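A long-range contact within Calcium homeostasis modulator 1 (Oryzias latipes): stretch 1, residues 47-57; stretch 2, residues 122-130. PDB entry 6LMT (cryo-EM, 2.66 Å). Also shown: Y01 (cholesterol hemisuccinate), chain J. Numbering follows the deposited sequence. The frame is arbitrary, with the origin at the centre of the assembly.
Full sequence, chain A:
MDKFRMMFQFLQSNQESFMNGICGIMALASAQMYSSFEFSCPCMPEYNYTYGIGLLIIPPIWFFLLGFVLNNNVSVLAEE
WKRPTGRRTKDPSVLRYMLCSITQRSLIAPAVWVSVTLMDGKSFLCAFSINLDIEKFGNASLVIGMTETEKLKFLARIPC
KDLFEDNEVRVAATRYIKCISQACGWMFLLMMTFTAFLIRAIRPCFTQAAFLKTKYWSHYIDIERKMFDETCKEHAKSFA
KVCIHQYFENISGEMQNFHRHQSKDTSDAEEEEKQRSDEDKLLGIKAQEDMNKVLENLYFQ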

# COMPACT_ATOMS: atom_id res chain seq x y z
N TYR A 47 -44.94 -3.90 9.54
CA TYR A 47 -44.03 -3.41 8.54
C TYR A 47 -42.83 -4.31 8.34
O TYR A 47 -42.07 -4.08 7.40
N ASN A 48 -42.65 -5.33 9.18
CA ASN A 48 -41.47 -6.18 9.11
C ASN A 48 -41.46 -7.03 7.86
O ASN A 48 -40.41 -7.23 7.25
N TYR A 49 -42.62 -7.55 7.47
CA TYR A 49 -42.70 -8.41 6.30
C TYR A 49 -42.39 -7.63 5.03
O TYR A 49 -41.64 -8.10 4.18
N THR A 50 -42.97 -6.44 4.87
CA THR A 50 -42.77 -5.71 3.63
C THR A 50 -41.37 -5.13 3.55
O THR A 50 -40.84 -4.97 2.46
N TYR A 51 -40.76 -4.82 4.69
CA TYR A 51 -39.38 -4.38 4.67
C TYR A 51 -38.44 -5.52 4.32
O TYR A 51 -37.56 -5.37 3.47
N GLY A 52 -38.61 -6.67 4.97
CA GLY A 52 -37.71 -7.78 4.75
C GLY A 52 -37.86 -8.42 3.38
O GLY A 52 -36.88 -8.80 2.76
N ILE A 53 -39.09 -8.54 2.90
CA ILE A 53 -39.30 -9.11 1.58
C ILE A 53 -39.09 -8.06 0.50
O ILE A 53 -38.65 -8.39 -0.61
N GLY A 54 -39.31 -6.79 0.80
CA GLY A 54 -39.02 -5.74 -0.15
C GLY A 54 -37.55 -5.56 -0.43
O GLY A 54 -37.17 -5.23 -1.55
N LEU A 55 -36.69 -5.80 0.56
CA LEU A 55 -35.26 -5.78 0.30
C LEU A 55 -34.76 -7.00 -0.43
O LEU A 55 -33.60 -7.02 -0.85
N LEU A 56 -35.58 -8.00 -0.60
CA LEU A 56 -35.24 -9.15 -1.39
C LEU A 56 -35.79 -9.05 -2.80
O LEU A 56 -35.27 -9.71 -3.70
N ILE A 57 -36.79 -8.20 -3.03
CA ILE A 57 -37.47 -8.09 -4.32
C ILE A 57 -37.11 -6.81 -5.06
O ILE A 57 -36.76 -6.86 -6.24
N LYS A 122 -30.66 -11.59 7.17
CA LYS A 122 -31.39 -10.51 7.83
C LYS A 122 -32.76 -10.26 7.24
O LYS A 122 -33.65 -9.83 7.97
N SER A 123 -32.96 -10.49 5.94
CA SER A 123 -34.28 -10.32 5.35
C SER A 123 -35.26 -11.37 5.83
O SER A 123 -36.44 -11.08 5.98
N PHE A 124 -34.80 -12.60 6.06
CA PHE A 124 -35.70 -13.58 6.63
C PHE A 124 -35.92 -13.34 8.10
O PHE A 124 -36.98 -13.66 8.62
N LEU A 125 -34.92 -12.80 8.80
CA LEU A 125 -35.08 -12.52 10.21
C LEU A 125 -36.08 -11.42 10.44
O LEU A 125 -36.89 -11.49 11.36
N CYS A 126 -36.07 -10.40 9.58
CA CYS A 126 -37.04 -9.33 9.70
C CYS A 126 -38.42 -9.81 9.29
O CYS A 126 -39.38 -9.61 10.03
N ALA A 127 -38.53 -10.51 8.17
CA ALA A 127 -39.84 -10.85 7.63
C ALA A 127 -40.57 -11.95 8.38
O ALA A 127 -41.80 -11.99 8.36
N PHE A 128 -39.86 -12.85 9.06
CA PHE A 128 -40.46 -14.08 9.56
C PHE A 128 -40.36 -14.23 11.06
O PHE A 128 -40.63 -15.32 11.58
N SER A 129 -39.99 -13.19 11.79
CA SER A 129 -39.86 -13.33 13.23
C SER A 129 -41.19 -13.30 13.95
O SER A 129 -41.27 -13.78 15.09
N ILE A 130 -42.24 -12.76 13.34
CA ILE A 130 -43.56 -12.87 13.95
C ILE A 130 -44.22 -14.20 13.65
O ILE A 130 -45.28 -14.50 14.22

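Two nearly antiparallel helical segments of one chain, one beginning at N48 and the other containing S123 and A127, pack very closely through small residues, with G52, S123 and A127 at the centre, larger side chains around them, and a cholesterol hemisuccinate against part of the apolar margin. The axes approach to 7.1 Å at an angle of 157° between their directions, and the backbones come close enough that Y49 CA lies 4.0 Å from A127 CA and G52 CA 4.3 Å from S123 CA. G52 makes this possible: an ideal CB there would point toward the other helix and fall 2.7 Å from S123 O and 2.9 Å from A127 N, a clash with both. A127 fills the space as a knob among N48, Y49, G52 and I53, its CB 4.2 Å from G52 CA and 3.7 Å from I53 CD1. S123 (m) points toward stretch 1 and supplies the one hydrogen bond across the contact, a weak one from S123 OG to G52 O at 3.3 Å; L55 (m, t) also points in, its CB 4.1 Å from S123 OG.

At the N-terminal end of the first helix, N48 (m) points toward stretch 2 and covers the backbone of C126, with N48 CB 3.2 Å from C126 O. Its amide atoms are hydrogen-bonded elsewhere in the structure, and none of those bonds crosses to stretch 2. C126 (t) also points inward, and its SG, covalently bonded to a group elsewhere in the structure, lies 3.6 Å from N48 OD1. C126 SG also meets the edge of the Y51 ring, 3.8 Å from Y51 CD2; Y51 is t, and its CA-to-CB bond runs sideways.

F124 and F128 start away from stretch 1, but their ends come nearer; Y49 (t), also directed away, touches stretch 2 along its ring edge, with Y49 CD1 3.8 Å from A127 O and Y49 CE1 3.9 Å from F128 CE1. F128 (m) swings its ring back, bringing F128 CZ within 4.2 Å of I53 CD1. I53 (m, m) thus touches both A127 and F128, its CD1 being the closest atom to each. Farther along, L56 (t, p) points in and sets its CD2 4.1 Å from CE1 of F124 (m), at the edge of that ring.

The sterol lines this apolar side: Y01 CAD is 3.5 Å from F128 CE1, Y01 CAE 3.6 Å from I53 CD1, and Y01 CAS 3.6 Å from Y49 OH. The ligand thereby extends the hydrophobic packing begun by these three side chains.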

# COMPACT_ATOMS: atom_id res chain seq x y z
CB TYR A 47 -43.55 -2.01 8.95
CG TYR A 47 -44.66 -1.00 9.01
CD1 TYR A 47 -45.70 -1.03 8.10
CD2 TYR A 47 -44.74 -0.10 10.06
CE1 TYR A 47 -46.74 -0.14 8.19
CE2 TYR A 47 -45.76 0.78 10.16
CZ TYR A 47 -46.76 0.76 9.22
OH TYR A 47 -47.80 1.65 9.31
CB ASN A 48 -41.37 -7.11 10.30
CG ASN A 48 -40.74 -6.48 11.48
OD1 ASN A 48 -40.09 -5.48 11.36
ND2 ASN A 48 -40.78 -7.17 12.59
CB TYR A 49 -44.08 -9.06 6.22
CG TYR A 49 -44.20 -10.01 5.07
CD1 TYR A 49 -43.69 -11.29 5.17
CD2 TYR A 49 -44.77 -9.62 3.87
CE1 TYR A 49 -43.78 -12.15 4.12
CE2 TYR A 49 -44.85 -10.48 2.82
CZ TYR A 49 -44.36 -11.74 2.95
OH TYR A 49 -44.44 -12.61 1.90
CB THR A 50 -43.80 -4.61 3.47
OG1 THR A 50 -43.57 -3.59 4.43
CG2 THR A 50 -45.16 -5.17 3.71
CB TYR A 51 -39.01 -3.76 6.01
CG TYR A 51 -37.60 -3.23 6.03
CD1 TYR A 51 -37.30 -2.03 5.42
CD2 TYR A 51 -36.58 -3.95 6.61
CE1 TYR A 51 -36.03 -1.55 5.41
CE2 TYR A 51 -35.31 -3.48 6.59
CZ TYR A 51 -35.05 -2.28 6.00
OH TYR A 51 -33.77 -1.81 5.99
CB ILE A 53 -40.68 -9.78 1.53
CG1 ILE A 53 -40.77 -10.85 2.60
CG2 ILE A 53 -40.96 -10.45 0.23
CD1 ILE A 53 -39.69 -11.87 2.53
CB LEU A 55 -34.48 -5.61 1.58
CG LEU A 55 -34.47 -4.18 2.08
CD1 LEU A 55 -33.73 -4.16 3.34
CD2 LEU A 55 -33.79 -3.29 1.07
CB LEU A 56 -35.75 -10.39 -0.67
CG LEU A 56 -35.43 -11.81 -1.07
CD1 LEU A 56 -33.96 -12.05 -0.99
CD2 LEU A 56 -36.15 -12.66 -0.09
CB ILE A 57 -39.00 -8.21 -4.13
CG1 ILE A 57 -39.37 -9.64 -3.77
CG2 ILE A 57 -39.75 -7.79 -5.36
CD1 ILE A 57 -40.79 -9.80 -3.41
CB LYS A 122 -30.60 -9.22 7.78
CG LYS A 122 -29.35 -9.21 8.56
CD LYS A 122 -28.80 -7.82 8.54
CE LYS A 122 -27.54 -7.68 9.34
NZ LYS A 122 -26.41 -8.33 8.66
CB SER A 123 -34.19 -10.37 3.84
OG SER A 123 -33.67 -9.17 3.35
CB PHE A 124 -35.20 -15.02 6.46
CG PHE A 124 -35.49 -15.63 5.13
CD1 PHE A 124 -35.89 -14.87 4.06
CD2 PHE A 124 -35.53 -17.01 5.01
CE1 PHE A 124 -36.19 -15.46 2.87
CE2 PHE A 124 -35.85 -17.59 3.82
CZ PHE A 124 -36.18 -16.82 2.75
CB LEU A 125 -33.73 -12.16 10.83
CG LEU A 125 -33.71 -11.90 12.32
CD1 LEU A 125 -34.09 -13.13 13.11
CD2 LEU A 125 -32.37 -11.41 12.71
CB CYS A 126 -36.57 -8.14 8.87
SG CYS A 126 -37.43 -6.59 9.14
CB ALA A 127 -39.71 -11.25 6.17
CB PHE A 128 -39.81 -15.29 8.88
CG PHE A 128 -40.08 -15.37 7.42
CD1 PHE A 128 -41.31 -15.01 6.91
CD2 PHE A 128 -39.07 -15.66 6.54
CE1 PHE A 128 -41.53 -15.03 5.57
CE2 PHE A 128 -39.29 -15.68 5.21
CZ PHE A 128 -40.53 -15.36 4.72
CB SER A 129 -38.95 -12.25 13.79
OG SER A 129 -39.53 -10.98 13.61
CB ILE A 130 -44.53 -11.76 13.50
CG1 ILE A 130 -44.76 -11.83 12.00
CG2 ILE A 130 -44.02 -10.41 13.88
CD1 ILE A 130 -45.88 -10.98 11.55
CAA Y01 J . -37.57 -14.45 -6.39
CBA Y01 J . -36.47 -14.24 -5.37
CAB Y01 J . -36.19 -12.76 -5.18
CAN Y01 J . -36.80 -14.93 -4.05
CAJ Y01 J . -38.03 -14.43 -3.34
CAO Y01 J . -38.60 -15.44 -2.38
CBB Y01 J . -39.82 -15.01 -1.56
CAC Y01 J . -40.79 -14.23 -2.45
CBE Y01 J . -40.46 -16.24 -0.89
CAP Y01 J . -39.39 -17.21 -0.32
CAQ Y01 J . -39.87 -17.63 1.08
CBG Y01 J . -41.37 -17.43 0.98
CBI Y01 J . -41.51 -16.08 0.26
CAE Y01 J . -41.11 -14.90 1.15
CAU Y01 J . -42.99 -15.98 -0.12
CAS Y01 J . -43.92 -16.06 1.10
CBF Y01 J . -43.69 -17.31 1.98
CBD Y01 J . -42.19 -17.53 2.26
CAK Y01 J . -41.99 -18.86 2.96
CAI Y01 J . -42.86 -18.95 4.16
CAZ Y01 J . -43.93 -18.19 4.36
CAV Y01 J . -44.70 -18.27 5.66
CBH Y01 J . -44.52 -17.26 3.31
CAD Y01 J . -44.55 -15.83 3.89
CAT Y01 J . -45.97 -17.74 3.08
CAR Y01 J . -46.78 -17.85 4.38
CBC Y01 J . -46.11 -18.74 5.40
OAW Y01 J . -46.83 -18.69 6.67
CAY Y01 J . -46.55 -19.59 7.61
OAG Y01 J . -45.98 -20.62 7.40
CAM Y01 J . -47.01 -19.15 8.97
CAL Y01 J . -46.54 -20.06 10.09
CAX Y01 J . -47.00 -19.66 11.48
OAH Y01 J . -47.74 -18.66 11.60
OAF Y01 J . -46.62 -20.35 12.44